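Local coordinates for response regulator aspartate phosphatase I (Bacillus subtilis subsp. subtilis, PDB 4I1A), which dephosphorylates the sporulation phosphotransferase Spo0F and switches on the mobile element ICEBs1 by inactivating its repressor ImmR, at residues T265-T270 with K306-L311; I284-G289 with L311-G316; Y301-K306 with K322-Y327; N339-V344 with R362-A367. All blocks are in the same frame, centred on the assembly; numbering follows the deposited sequence.

Interaction 1 (T265-T270 with K306-L311)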
loop_
_atom_site.group_PDB
_atom_site.type_symbol
_atom_site.label_atom_id
_atom_site.label_comp_id
_atom_site.label_asym_id
_atom_site.label_seq_id
_atom_site.Cartn_x
_atom_site.Cartn_y
_atom_site.Cartn_z
ATOM N N THR A 265 -10.082 -1.991 -1.578
ATOM C CA THR A 265 -10.386 -2.504 -2.905
ATOM C C THR A 265 -11.640 -1.838 -3.500
ATOM O O THR A 265 -11.669 -1.508 -4.684
ATOM C CB THR A 265 -10.598 -4.036 -2.829
ATOM O OG1 THR A 265 -9.437 -4.639 -2.253
ATOM C CG2 THR A 265 -10.874 -4.656 -4.200
ATOM N N LEU A 266 -12.682 -1.654 -2.689
ATOM C CA LEU A 266 -13.896 -0.994 -3.179
ATOM C C LEU A 266 -13.616 0.474 -3.436
ATOM O O LEU A 266 -14.153 1.081 -4.368
ATOM C CB LEU A 266 -15.063 -1.146 -2.190
ATOM C CG LEU A 266 -15.744 -2.515 -2.207
ATOM C CD1 LEU A 266 -16.474 -2.767 -0.890
ATOM C CD2 LEU A 266 -16.699 -2.635 -3.414
ATOM N N PHE A 267 -12.761 1.047 -2.610
ATOM C CA PHE A 267 -12.417 2.441 -2.783
ATOM C C PHE A 267 -11.714 2.641 -4.121
ATOM O O PHE A 267 -12.119 3.489 -4.932
ATOM C CB PHE A 267 -11.551 2.943 -1.623
ATOM C CG PHE A 267 -11.041 4.337 -1.830
ATOM C CD1 PHE A 267 -11.816 5.428 -1.458
ATOM C CD2 PHE A 267 -9.808 4.565 -2.443
ATOM C CE1 PHE A 267 -11.368 6.722 -1.668
ATOM C CE2 PHE A 267 -9.354 5.860 -2.663
ATOM C CZ PHE A 267 -10.133 6.941 -2.271
ATOM N N THR A 268 -10.669 1.850 -4.341
ATOM C CA THR A 268 -9.865 1.919 -5.563
ATOM C C THR A 268 -10.725 1.637 -6.794
ATOM O O THR A 268 -10.602 2.305 -7.822
ATOM C CB THR A 268 -8.675 0.924 -5.495
ATOM O OG1 THR A 268 -8.025 1.064 -4.226
ATOM C CG2 THR A 268 -7.650 1.178 -6.626
ATOM N N LEU A 269 -11.610 0.654 -6.673
ATOM C CA LEU A 269 -12.541 0.320 -7.741
ATOM C C LEU A 269 -13.443 1.515 -8.060
ATOM O O LEU A 269 -13.619 1.875 -9.226
ATOM C CB LEU A 269 -13.376 -0.898 -7.338
ATOM C CG LEU A 269 -14.229 -1.609 -8.391
ATOM C CD1 LEU A 269 -13.465 -1.827 -9.687
ATOM C CD2 LEU A 269 -14.709 -2.941 -7.842
ATOM N N THR A 270 -13.995 2.135 -7.020
ATOM C CA THR A 270 -14.869 3.288 -7.190
ATOM C C THR A 270 -14.138 4.391 -7.934
ATOM O O THR A 270 -14.652 4.978 -8.897
ATOM C CB THR A 270 -15.322 3.870 -5.827
ATOM O OG1 THR A 270 -15.987 2.860 -5.059
ATOM C CG2 THR A 270 -16.256 5.058 -6.031
ATOM N N LYS A 306 -15.448 10.317 1.317
ATOM C CA LYS A 306 -15.943 11.699 1.298
ATOM C C LYS A 306 -15.263 12.583 0.245
ATOM O O LYS A 306 -15.881 13.518 -0.280
ATOM C CB LYS A 306 -15.877 12.353 2.685
ATOM C CG LYS A 306 -16.731 11.660 3.750
ATOM C CD LYS A 306 -18.110 11.238 3.207
ATOM C CE LYS A 306 -18.711 10.046 3.984
ATOM N NZ LYS A 306 -17.867 8.794 3.910
ATOM N N ILE A 307 -14.003 12.292 -0.068
ATOM C CA ILE A 307 -13.304 13.013 -1.132
ATOM C C ILE A 307 -13.899 12.655 -2.496
ATOM O O ILE A 307 -14.194 13.539 -3.307
ATOM C CB ILE A 307 -11.781 12.716 -1.154
ATOM C CG1 ILE A 307 -11.106 13.251 0.116
ATOM C CG2 ILE A 307 -11.128 13.330 -2.414
ATOM C CD1 ILE A 307 -9.645 12.771 0.268
ATOM N N LEU A 308 -14.095 11.360 -2.738
ATOM C CA LEU A 308 -14.747 10.912 -3.962
ATOM C C LEU A 308 -16.156 11.514 -4.069
ATOM O O LEU A 308 -16.565 11.987 -5.132
ATOM C CB LEU A 308 -14.825 9.383 -3.987
ATOM C CG LEU A 308 -13.503 8.612 -4.062
ATOM C CD1 LEU A 308 -13.793 7.164 -4.390
ATOM C CD2 LEU A 308 -12.486 9.226 -5.073
ATOM N N GLU A 309 -16.883 11.508 -2.954
ATOM C CA GLU A 309 -18.223 12.065 -2.917
ATOM C C GLU A 309 -18.255 13.529 -3.321
ATOM O O GLU A 309 -19.109 13.952 -4.113
ATOM C CB GLU A 309 -18.833 11.924 -1.527
ATOM C CG GLU A 309 -20.291 12.374 -1.485
ATOM C CD GLU A 309 -20.899 12.215 -0.103
ATOM O OE1 GLU A 309 -20.188 11.707 0.796
ATOM O OE2 GLU A 309 -22.077 12.608 0.083
ATOM N N GLY A 310 -17.328 14.311 -2.774
ATOM C CA GLY A 310 -17.299 15.735 -3.071
ATOM C C GLY A 310 -16.875 15.965 -4.510
ATOM O O GLY A 310 -17.336 16.887 -5.163
ATOM N N LEU A 311 -15.979 15.109 -4.986
ATOM C CA LEU A 311 -15.485 15.141 -6.355
ATOM C C LEU A 311 -16.558 14.694 -7.352
ATOM O O LEU A 311 -16.752 15.340 -8.371
ATOM C CB LEU A 311 -14.273 14.202 -6.450
ATOM C CG LEU A 311 -12.897 14.625 -6.972
ATOM C CD1 LEU A 311 -12.582 16.082 -6.723
ATOM C CD2 LEU A 311 -11.851 13.732 -6.331
#
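Thr270 and Leu308 mark the closest backbone approach here, their CA atoms 8.3 Å apart on two helical segments that run in roughly the same sense. The parent helices, 261-275 and 299-313, are not consecutive: helix 279-295 comes between them in the chain, so this is a next-but-one contact of the tetratricopeptide array. Leu308 contributes over half of the buried surface and meets both partners on the other segment. Its CD1 methyl lies 3.6 Å from Thr270 CG2 and 3.7 Å from Phe267 CE1, while its CG also meets CE1 of that ring. With CG anti to the backbone N (chi1 174°), the Phe267 ring swings round until CE1 touches Leu308, which approaches it obliquely; Phe305 makes an edge-to-face pair with the same ring. Replacing Phe267 with an alanine would probably leave the Leu308 branch and the Phe305 ring without a shared partner and open a gap between the helices. Thr270 splits its roles: CG2 faces Leu308, and OG1 donates to Leu266 O at 2.6 Å, on the opposite face of that carbonyl from Thr270 N. The polar atom is thus satisfied inside its own helix, and what meets across this buried contact is wholly apolar.

Interaction 2 (I284-G289 with L311-G316)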
loop_
_atom_site.group_PDB
_atom_site.type_symbol
_atom_site.label_atom_id
_atom_site.label_comp_id
_atom_site.label_asym_id
_atom_site.label_seq_id
_atom_site.Cartn_x
_atom_site.Cartn_y
_atom_site.Cartn_z
ATOM N N ILE A 284 -22.288 2.742 -7.404
ATOM C CA ILE A 284 -22.661 1.493 -6.763
ATOM C C ILE A 284 -21.545 0.999 -5.834
ATOM O O ILE A 284 -21.808 0.581 -4.703
ATOM C CB ILE A 284 -23.009 0.445 -7.824
ATOM C CG1 ILE A 284 -24.384 0.771 -8.410
ATOM C CG2 ILE A 284 -22.933 -0.957 -7.243
ATOM C CD1 ILE A 284 -24.664 0.124 -9.735
ATOM N N TYR A 285 -20.301 1.075 -6.302
ATOM C CA TYR A 285 -19.157 0.692 -5.479
ATOM C C TYR A 285 -18.886 1.743 -4.403
ATOM O O TYR A 285 -18.356 1.430 -3.337
ATOM C CB TYR A 285 -17.912 0.451 -6.346
ATOM C CG TYR A 285 -18.037 -0.770 -7.234
ATOM C CD1 TYR A 285 -18.056 -2.049 -6.689
ATOM C CD2 TYR A 285 -18.138 -0.648 -8.617
ATOM C CE1 TYR A 285 -18.184 -3.174 -7.497
ATOM C CE2 TYR A 285 -18.261 -1.766 -9.430
ATOM C CZ TYR A 285 -18.281 -3.024 -8.867
ATOM O OH TYR A 285 -18.394 -4.140 -9.671
ATOM N N PHE A 286 -19.250 2.989 -4.694
ATOM C CA PHE A 286 -19.160 4.075 -3.723
ATOM C C PHE A 286 -20.052 3.829 -2.501
ATOM O O PHE A 286 -19.572 3.887 -1.373
ATOM C CB PHE A 286 -19.522 5.419 -4.375
ATOM C CG PHE A 286 -19.662 6.553 -3.392
ATOM C CD1 PHE A 286 -18.536 7.218 -2.916
ATOM C CD2 PHE A 286 -20.918 6.957 -2.946
ATOM C CE1 PHE A 286 -18.662 8.264 -1.998
ATOM C CE2 PHE A 286 -21.057 8.001 -2.027
ATOM C CZ PHE A 286 -19.924 8.655 -1.548
ATOM N N ARG A 287 -21.339 3.553 -2.724
ATOM C CA ARG A 287 -22.276 3.332 -1.611
ATOM C C ARG A 287 -21.918 2.093 -0.821
ATOM O O ARG A 287 -22.114 2.040 0.392
ATOM C CB ARG A 287 -23.730 3.210 -2.092
ATOM C CG ARG A 287 -24.259 4.457 -2.788
ATOM C CD ARG A 287 -25.620 4.182 -3.407
ATOM N NE ARG A 287 -26.299 5.398 -3.850
ATOM C CZ ARG A 287 -26.853 5.551 -5.051
ATOM N NH1 ARG A 287 -26.794 4.566 -5.941
ATOM N NH2 ARG A 287 -27.463 6.688 -5.364
ATOM N N LYS A 288 -21.410 1.090 -1.521
ATOM C CA LYS A 288 -21.098 -0.179 -0.892
ATOM C C LYS A 288 -19.845 -0.026 -0.013
ATOM O O LYS A 288 -19.792 -0.517 1.114
ATOM C CB LYS A 288 -20.931 -1.264 -1.965
ATOM C CG LYS A 288 -20.449 -2.612 -1.462
ATOM C CD LYS A 288 -20.991 -3.751 -2.332
ATOM C CE LYS A 288 -20.898 -3.453 -3.834
ATOM N NZ LYS A 288 -21.803 -4.349 -4.636
ATOM N N GLY A 289 -18.853 0.692 -0.519
ATOM C CA GLY A 289 -17.612 0.891 0.213
ATOM C C GLY A 289 -17.758 1.844 1.381
ATOM O O GLY A 289 -17.291 1.580 2.488
ATOM N N LEU A 311 -15.979 15.109 -4.986
ATOM C CA LEU A 311 -15.485 15.141 -6.355
ATOM C C LEU A 311 -16.558 14.694 -7.352
ATOM O O LEU A 311 -16.752 15.340 -8.371
ATOM C CB LEU A 311 -14.273 14.202 -6.450
ATOM C CG LEU A 311 -12.897 14.625 -6.972
ATOM C CD1 LEU A 311 -12.582 16.082 -6.723
ATOM C CD2 LEU A 311 -11.851 13.732 -6.331
ATOM N N PHE A 312 -17.251 13.587 -7.074
ATOM C CA PHE A 312 -18.077 12.952 -8.116
ATOM C C PHE A 312 -19.566 12.775 -7.823
ATOM O O PHE A 312 -20.377 12.760 -8.756
ATOM C CB PHE A 312 -17.503 11.567 -8.492
ATOM C CG PHE A 312 -16.063 11.597 -8.957
ATOM C CD1 PHE A 312 -15.708 12.237 -10.138
ATOM C CD2 PHE A 312 -15.070 10.973 -8.224
ATOM C CE1 PHE A 312 -14.385 12.269 -10.561
ATOM C CE2 PHE A 312 -13.751 11.006 -8.645
ATOM C CZ PHE A 312 -13.410 11.651 -9.823
ATOM N N PHE A 313 -19.925 12.598 -6.553
ATOM C CA PHE A 313 -21.239 12.040 -6.217
ATOM C C PHE A 313 -22.174 12.960 -5.418
ATOM O O PHE A 313 -23.162 12.516 -4.835
ATOM C CB PHE A 313 -21.046 10.695 -5.507
ATOM C CG PHE A 313 -20.265 9.699 -6.325
ATOM C CD1 PHE A 313 -20.659 9.384 -7.622
ATOM C CD2 PHE A 313 -19.123 9.108 -5.815
ATOM C CE1 PHE A 313 -19.940 8.472 -8.381
ATOM C CE2 PHE A 313 -18.386 8.191 -6.574
ATOM C CZ PHE A 313 -18.794 7.873 -7.849
ATOM N N SER A 314 -21.847 14.242 -5.399
ATOM C CA SER A 314 -22.714 15.263 -4.840
ATOM C C SER A 314 -22.927 16.216 -5.994
ATOM O O SER A 314 -22.744 15.834 -7.157
ATOM C CB SER A 314 -22.045 15.962 -3.654
ATOM O OG SER A 314 -20.647 16.129 -3.865
ATOM N N ASP A 315 -23.307 17.449 -5.718
ATOM C CA ASP A 315 -23.458 18.373 -6.833
ATOM C C ASP A 315 -22.297 19.352 -6.865
ATOM O O ASP A 315 -22.438 20.497 -7.279
ATOM C CB ASP A 315 -24.800 19.096 -6.788
ATOM C CG ASP A 315 -25.216 19.618 -8.152
ATOM O OD1 ASP A 315 -24.685 19.106 -9.162
ATOM O OD2 ASP A 315 -26.071 20.532 -8.216
ATOM N N GLY A 316 -21.139 18.876 -6.433
ATOM C CA GLY A 316 -19.980 19.730 -6.301
ATOM C C GLY A 316 -19.885 20.289 -4.897
ATOM O O GLY A 316 -19.681 21.485 -4.708
#
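Phe286 and Phe313 alone join these two segments, bridging helix 279-295 and the far end of helix 299-313, consecutive antiparallel helices of the helical hairpin type from which tetratricopeptide domains are built. The predicted fifth repeat spans most of this hairpin. Following the first segment, Tyr285 heads elsewhere and packs on Leu266, Leu269 and Thr270 of the preceding helix 261-275. One residue on, Phe286 points at Phe313, the CA atoms of the pair being 8.6 Å apart. Its CG stands anti to the backbone N (chi1 171°), which lays the ring alongside Phe313, the two side chains passing in opposite directions. Phe313 CD2 sits over one face of the Phe286 ring, toward its rim, and comes within 3.5 Å of Phe286 CD1; Phe313 CE2 reaches back to Phe286 CB at 3.7 Å. The ring centroids are 4.8 Å apart and the planes meet at 43°, an oblique pairing. A serine in place of Phe286 would probably take away the ring that Phe313 CD2 lies over and leave Phe313 to its other neighbours, such as Ala282 and Leu283. Further along, Lys288 touches Glu255 of helix 240-257, and Gly289 lies against the Phe305 ring. The Phe313 ring also has a neighbour within its own segment, Phe312 CB, which stands 3.7 Å above the ring plane and over its centre.

Interaction 3 (Y301-K306 with K322-Y327)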
loop_
_atom_site.group_PDB
_atom_site.type_symbol
_atom_site.label_atom_id
_atom_site.label_comp_id
_atom_site.label_asym_id
_atom_site.label_seq_id
_atom_site.Cartn_x
_atom_site.Cartn_y
_atom_site.Cartn_z
ATOM N N TYR A 301 -11.001 5.457 5.597
ATOM C CA TYR A 301 -11.616 5.304 4.286
ATOM C C TYR A 301 -12.938 6.062 4.210
ATOM O O TYR A 301 -13.366 6.500 3.135
ATOM C CB TYR A 301 -11.719 3.834 3.872
ATOM C CG TYR A 301 -10.427 3.395 3.233
ATOM C CD1 TYR A 301 -10.172 3.650 1.890
ATOM C CD2 TYR A 301 -9.426 2.800 3.987
ATOM C CE1 TYR A 301 -8.975 3.290 1.311
ATOM C CE2 TYR A 301 -8.227 2.441 3.422
ATOM C CZ TYR A 301 -8.005 2.682 2.085
ATOM O OH TYR A 301 -6.804 2.311 1.533
ATOM N N SER A 302 -13.551 6.254 5.372
ATOM C CA SER A 302 -14.735 7.094 5.481
ATOM C C SER A 302 -14.413 8.513 5.000
ATOM O O SER A 302 -15.148 9.089 4.209
ATOM C CB SER A 302 -15.247 7.092 6.919
ATOM O OG SER A 302 -16.323 7.992 7.076
ATOM N N ALA A 303 -13.287 9.057 5.452
ATOM C CA ALA A 303 -12.818 10.352 4.967
ATOM C C ALA A 303 -12.440 10.283 3.482
ATOM O O ALA A 303 -12.714 11.208 2.703
ATOM C CB ALA A 303 -11.643 10.846 5.807
ATOM N N LYS A 304 -11.829 9.180 3.075
ATOM C CA LYS A 304 -11.447 9.052 1.681
ATOM C C LYS A 304 -12.652 8.950 0.739
ATOM O O LYS A 304 -12.661 9.584 -0.321
ATOM C CB LYS A 304 -10.451 7.898 1.486
ATOM C CG LYS A 304 -9.057 8.220 2.042
ATOM C CD LYS A 304 -8.157 6.990 2.114
ATOM C CE LYS A 304 -6.727 7.415 2.467
ATOM N NZ LYS A 304 -5.855 6.280 2.869
ATOM N N PHE A 305 -13.663 8.163 1.113
ATOM C CA PHE A 305 -14.916 8.145 0.337
ATOM C C PHE A 305 -15.561 9.531 0.247
ATOM O O PHE A 305 -16.089 9.908 -0.799
ATOM C CB PHE A 305 -15.906 7.101 0.862
ATOM C CG PHE A 305 -15.608 5.707 0.390
ATOM C CD1 PHE A 305 -15.811 5.353 -0.942
ATOM C CD2 PHE A 305 -15.082 4.757 1.259
ATOM C CE1 PHE A 305 -15.515 4.065 -1.393
ATOM C CE2 PHE A 305 -14.788 3.466 0.814
ATOM C CZ PHE A 305 -15.011 3.121 -0.508
ATOM N N LYS A 306 -15.448 10.317 1.317
ATOM C CA LYS A 306 -15.943 11.699 1.298
ATOM C C LYS A 306 -15.263 12.583 0.245
ATOM O O LYS A 306 -15.881 13.518 -0.280
ATOM C CB LYS A 306 -15.877 12.353 2.685
ATOM C CG LYS A 306 -16.731 11.660 3.750
ATOM C CD LYS A 306 -18.110 11.238 3.207
ATOM C CE LYS A 306 -18.711 10.046 3.984
ATOM N NZ LYS A 306 -17.867 8.794 3.910
ATOM N N LYS A 322 -12.485 19.191 1.446
ATOM C CA LYS A 322 -11.809 19.942 2.501
ATOM C C LYS A 322 -11.866 19.248 3.868
ATOM O O LYS A 322 -10.825 18.919 4.455
ATOM C CB LYS A 322 -12.433 21.333 2.615
ATOM C CG LYS A 322 -11.779 22.239 3.643
ATOM C CD LYS A 322 -12.702 23.404 4.035
ATOM C CE LYS A 322 -11.908 24.512 4.722
ATOM N NZ LYS A 322 -12.733 25.710 5.022
ATOM N N ASN A 323 -13.077 19.031 4.375
ATOM C CA ASN A 323 -13.234 18.409 5.688
ATOM C C ASN A 323 -12.576 17.036 5.769
ATOM O O ASN A 323 -12.018 16.663 6.791
ATOM C CB ASN A 323 -14.704 18.323 6.077
ATOM C CG ASN A 323 -15.373 19.693 6.114
ATOM O OD1 ASN A 323 -16.582 19.811 5.913
ATOM N ND2 ASN A 323 -14.581 20.736 6.358
ATOM N N ALA A 324 -12.614 16.295 4.675
ATOM C CA ALA A 324 -11.969 14.998 4.655
ATOM C C ALA A 324 -10.443 15.133 4.803
ATOM O O ALA A 324 -9.823 14.343 5.526
ATOM C CB ALA A 324 -12.325 14.272 3.391
ATOM N N PHE A 325 -9.857 16.131 4.127
ATOM C CA PHE A 325 -8.421 16.426 4.253
ATOM C C PHE A 325 -8.063 16.920 5.641
ATOM O O PHE A 325 -6.989 16.626 6.151
ATOM C CB PHE A 325 -7.922 17.428 3.182
ATOM C CG PHE A 325 -7.640 16.780 1.846
ATOM C CD1 PHE A 325 -6.584 15.896 1.703
ATOM C CD2 PHE A 325 -8.440 17.033 0.747
ATOM C CE1 PHE A 325 -6.328 15.282 0.485
ATOM C CE2 PHE A 325 -8.188 16.426 -0.470
ATOM C CZ PHE A 325 -7.133 15.547 -0.601
ATOM N N SER A 326 -8.963 17.679 6.248
ATOM C CA SER A 326 -8.795 18.060 7.640
ATOM C C SER A 326 -8.702 16.804 8.500
ATOM O O SER A 326 -7.833 16.706 9.361
ATOM C CB SER A 326 -9.969 18.919 8.128
ATOM O OG SER A 326 -9.940 20.217 7.571
ATOM N N TYR A 327 -9.593 15.839 8.270
ATOM C CA TYR A 327 -9.581 14.653 9.118
ATOM C C TYR A 327 -8.264 13.909 8.956
ATOM O O TYR A 327 -7.616 13.552 9.945
ATOM C CB TYR A 327 -10.756 13.694 8.864
ATOM C CG TYR A 327 -10.567 12.432 9.680
ATOM C CD1 TYR A 327 -10.955 12.386 11.023
ATOM C CD2 TYR A 327 -9.941 11.309 9.136
ATOM C CE1 TYR A 327 -10.753 11.246 11.789
ATOM C CE2 TYR A 327 -9.736 10.166 9.893
ATOM C CZ TYR A 327 -10.140 10.138 11.213
ATOM O OH TYR A 327 -9.915 9.001 11.954
#
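Ala303 and Ala324 face each other where the two helices come closest, with only 4.7 Å between their CA atoms. The Ala324 methyl presses on the backbone of the other helix, its CB 3.2 Å from Ala303 O, while the two CB atoms stay 4.2 Å apart. Beside this pair, Tyr327 reaches across and places ring atom CD2 3.8 Å from Ala303 CB, obliquely. On the other flank only the root of Lys306 takes part: its CB lies 4.1 Å from Ala324 CB, and the rest of the chain leads off. The two alanines, with no more than a methyl each, are consistent with axes as close as 8.4 Å; segments 301-306 and 322-327 run nearly antiparallel at 155°, as successive helices of the tetratricopeptide array do. Next come the groups that settle the first shell. Lys306 is folded back on its own helix by bends at chi2 (-42°) and chi4, bringing NZ to 2.8 Å from Ser302 O, and this bond keeps the ammonium on its own helix. That carbonyl also receives the backbone N of Lys306, the two donors arriving from opposite faces of its plane. Ile307 packs on the Ala324 methyl as well. Farther out, Phe305 points away from this contact, to the side of helix 261-275, and Phe325 turns to Val337, Phe340 and Ser341 of helix 334-351. Lys304 NZ makes salt bridges with Glu300 and with Asp336 of that same helix.

Interaction 4 (N339-V344 with R362-A367)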
loop_
_atom_site.group_PDB
_atom_site.type_symbol
_atom_site.label_atom_id
_atom_site.label_comp_id
_atom_site.label_asym_id
_atom_site.label_seq_id
_atom_site.Cartn_x
_atom_site.Cartn_y
_atom_site.Cartn_z
ATOM N N ASN A 339 -0.689 12.759 -1.708
ATOM C CA ASN A 339 -1.106 12.069 -2.914
ATOM C C ASN A 339 -2.519 12.430 -3.376
ATOM O O ASN A 339 -2.733 12.723 -4.555
ATOM C CB ASN A 339 -0.926 10.549 -2.744
ATOM C CG ASN A 339 0.546 10.158 -2.576
ATOM O OD1 ASN A 339 0.860 9.101 -2.028
ATOM N ND2 ASN A 339 1.456 11.024 -3.047
ATOM N N PHE A 340 -3.478 12.431 -2.454
ATOM C CA PHE A 340 -4.856 12.742 -2.820
ATOM C C PHE A 340 -5.068 14.188 -3.229
ATOM O O PHE A 340 -5.836 14.471 -4.154
ATOM C CB PHE A 340 -5.834 12.343 -1.716
ATOM C CG PHE A 340 -6.218 10.916 -1.768
ATOM C CD1 PHE A 340 -7.294 10.515 -2.537
ATOM C CD2 PHE A 340 -5.484 9.953 -1.080
ATOM C CE1 PHE A 340 -7.655 9.170 -2.605
ATOM C CE2 PHE A 340 -5.832 8.604 -1.142
ATOM C CZ PHE A 340 -6.922 8.214 -1.908
ATOM N N SER A 341 -4.403 15.110 -2.547
ATOM C CA SER A 341 -4.555 16.517 -2.901
ATOM C C SER A 341 -3.979 16.842 -4.291
ATOM O O SER A 341 -4.438 17.782 -4.967
ATOM C CB SER A 341 -3.918 17.417 -1.851
ATOM O OG SER A 341 -2.521 17.232 -1.794
ATOM N N ILE A 342 -2.973 16.083 -4.714
ATOM C CA ILE A 342 -2.469 16.235 -6.076
ATOM C C ILE A 342 -3.520 15.755 -7.092
ATOM O O ILE A 342 -3.764 16.408 -8.116
ATOM C CB ILE A 342 -1.141 15.483 -6.285
ATOM C CG1 ILE A 342 0.013 16.219 -5.593
ATOM C CG2 ILE A 342 -0.860 15.274 -7.791
ATOM C CD1 ILE A 342 1.303 15.338 -5.468
ATOM N N GLU A 343 -4.138 14.611 -6.810
ATOM C CA GLU A 343 -5.191 14.091 -7.679
ATOM C C GLU A 343 -6.349 15.076 -7.773
ATOM O O GLU A 343 -6.912 15.296 -8.847
ATOM C CB GLU A 343 -5.697 12.751 -7.158
ATOM C CG GLU A 343 -4.652 11.654 -7.184
ATOM C CD GLU A 343 -5.064 10.505 -8.058
ATOM O OE1 GLU A 343 -4.893 9.341 -7.631
ATOM O OE2 GLU A 343 -5.575 10.770 -9.170
ATOM N N VAL A 344 -6.685 15.680 -6.639
ATOM C CA VAL A 344 -7.754 16.659 -6.587
ATOM C C VAL A 344 -7.360 17.924 -7.340
ATOM O O VAL A 344 -8.159 18.486 -8.101
ATOM C CB VAL A 344 -8.158 16.977 -5.117
ATOM C CG1 VAL A 344 -9.175 18.103 -5.076
ATOM C CG2 VAL A 344 -8.739 15.728 -4.462
ATOM N N ARG A 362 -1.039 23.706 -3.287
ATOM C CA ARG A 362 -0.449 24.306 -2.085
ATOM C C ARG A 362 -0.524 23.348 -0.925
ATOM O O ARG A 362 0.416 23.228 -0.148
ATOM C CB ARG A 362 -1.151 25.611 -1.700
ATOM C CG ARG A 362 -0.918 26.755 -2.699
ATOM C CD ARG A 362 -1.435 28.094 -2.187
ATOM N NE ARG A 362 -0.383 29.095 -2.277
ATOM C CZ ARG A 362 -0.043 29.920 -1.300
ATOM N NH1 ARG A 362 -0.699 29.890 -0.155
ATOM N NH2 ARG A 362 0.945 30.783 -1.479
ATOM N N MET A 363 -1.637 22.635 -0.830
ATOM C CA MET A 363 -1.830 21.712 0.277
ATOM C C MET A 363 -0.884 20.531 0.184
ATOM O O MET A 363 -0.347 20.074 1.199
ATOM C CB MET A 363 -3.274 21.217 0.347
ATOM C CG MET A 363 -3.575 20.507 1.653
ATOM S SD MET A 363 -5.328 20.276 1.851
ATOM C CE MET A 363 -5.487 18.954 0.714
ATOM N N SER A 364 -0.682 20.038 -1.034
ATOM C CA SER A 364 0.268 18.952 -1.259
ATOM C C SER A 364 1.686 19.376 -0.873
ATOM O O SER A 364 2.447 18.558 -0.349
ATOM C CB SER A 364 0.251 18.493 -2.716
ATOM O OG SER A 364 0.743 19.526 -3.560
ATOM N N ILE A 365 2.046 20.637 -1.138
ATOM C CA ILE A 365 3.374 21.138 -0.768
ATOM C C ILE A 365 3.567 21.054 0.750
ATOM O O ILE A 365 4.578 20.539 1.246
ATOM C CB ILE A 365 3.593 22.614 -1.160
ATOM C CG1 ILE A 365 3.308 22.867 -2.641
ATOM C CG2 ILE A 365 4.990 23.059 -0.778
ATOM C CD1 ILE A 365 4.173 22.142 -3.565
ATOM N N GLU A 366 2.586 21.587 1.466
ATOM C CA GLU A 366 2.556 21.584 2.926
ATOM C C GLU A 366 2.637 20.175 3.498
ATOM O O GLU A 366 3.400 19.935 4.434
ATOM C CB GLU A 366 1.280 22.277 3.428
ATOM C CG GLU A 366 1.528 23.499 4.290
ATOM C CD GLU A 366 2.193 23.152 5.617
ATOM O OE1 GLU A 366 1.476 22.672 6.528
ATOM O OE2 GLU A 366 3.427 23.357 5.746
ATOM N N ALA A 367 1.847 19.254 2.940
ATOM C CA ALA A 367 1.861 17.868 3.402
ATOM C C ALA A 367 3.248 17.251 3.225
ATOM O O ALA A 367 3.741 16.544 4.112
ATOM C CB ALA A 367 0.807 17.040 2.692
#
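Ser341, Ile342, Met363 and Ser364 make up the contact, and the apolar touches come first. Met363 extends from its helix, then bends at chi3 (76°), which brings its CE methyl to 3.4 Å from Ser341 CB. The same methyl lies against the ring of Phe325 from helix 318-330, so it fills a corner shared by three helices, and Tyr360 of helix 354-373 packs on both Ser341 and Val344. On the other side of Ser341, Ile342 sends CG1 to within 3.7 Å of Ser364 CB. Segments 339-344 and 362-367 run antiparallel at 165°, with axes 8.3 Å apart; both fall in the predicted sixth tetratricopeptide repeat and belong to its two consecutive helices, 334-351 and 354-373. Where they come nearest, two serines oppose each other with CA atoms 5.6 Å apart. The polar atoms make a second group. Ser341 OG rests on Ser364 CB at 3.2 Å, yet its hydrogen bonding is shared between Val337 O and Glu338 O of its own helix. Its chi1 of 65° sets the hydroxyl between the backbone N and the carbonyl carbon, from where it can reach both of those carbonyls. Ser364 OG is likewise turned to its own helix, bonding to Tyr361 O.

In the fold
Helix 299-313 ties three of the contacts together. Interactions 1 and 2, with centres about 6 Å apart, share Leu311 and touch through Glu309 CB and Phe286 CZ at 3.4 Å; Glu309 O and Ser314 OG, 2.7 Å apart, probably form a hydrogen bond between them. Interaction 3, centred about 10 Å from interaction 1, uses the earlier turns of the same helix, and Phe267 CE1 of interaction 1 lies 3.4 Å from Lys304 O. Interaction 4 follows later in the chain, its centre about 13 Å from that of interaction 3, and the two touch where Lys304 CE meets Phe340 CE2 at 3.9 Å. Together they trace the C-terminal helices of the ligand-free tetratricopeptide array.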